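Local coordinates for protein L-lactate dehydrogenase (Trichomonas vaginalis, PDB 4UUL) that interconverts pyruvate and L-lactate with NAD(H), and probably also oxaloacetate and L-malate, as a member of the LDH/MDH superfamily, at residues Q95-L100 with W183-E188. The protein carries 1 engineered substitution. Sequence-based numbering, arbitrary orientation.
Sequences QVRADL and WGNHGE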
# COMPACT_ATOMS: atom_id res chain seq x y z
N GLN B 95 17.95 26.42 -8.90
CA GLN B 95 18.78 25.50 -9.69
C GLN B 95 18.09 25.11 -10.98
O GLN B 95 16.88 25.17 -11.06
CB GLN B 95 19.12 24.23 -8.92
CG GLN B 95 20.16 24.43 -7.88
CD GLN B 95 20.58 23.14 -7.26
OE1 GLN B 95 19.79 22.13 -7.22
NE2 GLN B 95 21.82 23.12 -6.80
N VAL B 96 18.86 24.77 -12.00
CA VAL B 96 18.25 24.27 -13.24
C VAL B 96 18.57 22.80 -13.36
O VAL B 96 19.23 22.22 -12.47
CB VAL B 96 18.74 25.06 -14.49
CG1 VAL B 96 18.22 26.48 -14.48
CG2 VAL B 96 20.23 25.06 -14.61
N ARG B 97 18.12 22.15 -14.43
CA ARG B 97 18.32 20.72 -14.58
C ARG B 97 19.77 20.31 -14.49
O ARG B 97 20.08 19.30 -13.87
CB ARG B 97 17.72 20.19 -15.85
CG ARG B 97 17.82 18.66 -15.88
CD ARG B 97 16.75 18.11 -16.67
NE ARG B 97 16.81 16.67 -16.78
CZ ARG B 97 16.05 15.80 -16.15
NH1 ARG B 97 15.17 16.18 -15.21
NH2 ARG B 97 16.20 14.52 -16.47
N ALA B 98 20.67 21.10 -15.06
CA ALA B 98 22.08 20.76 -14.99
C ALA B 98 22.54 20.64 -13.54
O ALA B 98 23.32 19.77 -13.21
CB ALA B 98 22.90 21.79 -15.77
N ASP B 99 22.07 21.53 -12.67
CA ASP B 99 22.49 21.50 -11.27
C ASP B 99 21.83 20.32 -10.50
O ASP B 99 22.47 19.75 -9.63
CB ASP B 99 22.14 22.82 -10.60
CG ASP B 99 22.78 23.99 -11.28
OD1 ASP B 99 24.05 24.08 -11.26
OD2 ASP B 99 22.00 24.81 -11.83
N LEU B 100 20.63 19.95 -10.91
CA LEU B 100 19.98 18.78 -10.35
C LEU B 100 20.79 17.52 -10.69
O LEU B 100 21.01 16.64 -9.84
CB LEU B 100 18.58 18.64 -10.93
CG LEU B 100 17.82 17.37 -10.45
CD1 LEU B 100 17.46 17.47 -8.96
CD2 LEU B 100 16.61 17.19 -11.29
N TRP B 183 9.96 5.55 -24.37
CA TRP B 183 11.35 5.35 -24.74
C TRP B 183 12.24 6.49 -24.20
O TRP B 183 11.80 7.64 -24.13
CB TRP B 183 11.56 5.37 -26.26
CG TRP B 183 10.76 4.47 -27.14
CD1 TRP B 183 9.47 4.64 -27.55
CD2 TRP B 183 11.26 3.33 -27.85
NE1 TRP B 183 9.13 3.67 -28.46
CE2 TRP B 183 10.21 2.86 -28.67
CE3 TRP B 183 12.49 2.65 -27.86
CZ2 TRP B 183 10.37 1.76 -29.51
CZ3 TRP B 183 12.65 1.59 -28.74
CH2 TRP B 183 11.59 1.15 -29.53
N GLY B 184 13.50 6.16 -23.95
CA GLY B 184 14.51 7.19 -23.77
C GLY B 184 14.65 7.66 -22.35
O GLY B 184 14.68 6.86 -21.40
N ASN B 185 14.76 8.96 -22.22
CA ASN B 185 14.96 9.64 -20.92
C ASN B 185 13.62 9.96 -20.29
O ASN B 185 12.63 10.05 -20.92
CB ASN B 185 15.72 10.95 -21.15
CG ASN B 185 16.40 11.48 -19.91
OD1 ASN B 185 16.35 10.83 -18.83
ND2 ASN B 185 17.00 12.68 -20.01
N HIS B 186 13.65 10.29 -19.02
CA HIS B 186 12.61 11.21 -18.39
C HIS B 186 12.82 12.63 -18.76
O HIS B 186 13.79 12.95 -19.46
CB HIS B 186 12.62 11.07 -16.91
CG HIS B 186 11.78 9.89 -16.50
ND1 HIS B 186 12.30 8.78 -15.91
CD2 HIS B 186 10.46 9.63 -16.69
CE1 HIS B 186 11.33 7.92 -15.64
NE2 HIS B 186 10.22 8.38 -16.20
N GLY B 187 11.97 13.50 -18.32
CA GLY B 187 12.06 14.91 -18.63
C GLY B 187 11.42 15.15 -19.94
O GLY B 187 10.69 14.30 -20.50
N GLU B 188 11.74 16.33 -20.43
CA GLU B 188 11.18 16.88 -21.62
C GLU B 188 11.38 15.98 -22.81
O GLU B 188 10.56 16.04 -23.69
CB GLU B 188 11.78 18.27 -21.88
CG GLU B 188 11.36 19.33 -20.86
CD GLU B 188 11.90 20.71 -21.16
OE1 GLU B 188 12.61 20.88 -22.18
OE2 GLU B 188 11.60 21.64 -20.37
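The guanidinium of Arg97 meets the side-chain amide of Asn185 with the two planes 62° apart, neither stacked nor coplanar. Both Asn185 ND2 and the carbonyl O of His186 approach the guanidinium obliquely. Arg97 NH2 lies 4.1 Å from Asn185 ND2 and 4.1 Å from His186 O, so no hydrogen bond spans the gap. The contact is slight, with 84 Å² buried. It links the two domains of the LDH/MDH fold: Arg97 opens helix 97-118 of the NAD-binding Rossmann domain, and Asn185 and His186 follow strand 177-183 of the C-terminal domain. The Arg97 chain reaches across because CG is anti to the backbone N (chi1 -174°) and the chain stays extended to NE. Asn185 comes from the opposite direction.

Each polar end has its stronger partner in helix 307-337. Arg97 NH2 forms a salt bridge with Glu323, and Asn185 ND2 is hydrogen-bonded to Asp319. Both sides of the junction thus pair with carboxylates of the C-terminal helix.

His186, the predicted proton acceptor, offers its backbone here while its imidazole turns from Arg97 toward two aspartates. His186 ND1 is hydrogen-bonded to Asp132 OD1 and NE2 to Asp158 OD1, the latter consistent with the family's His-Asp pair. At the helix start Val96 is the N-cap residue. Val96 N donates to Asp99 OD2 over 3.1 Å, nearly straight at 173°, and meets the anti lone pair of that oxygen.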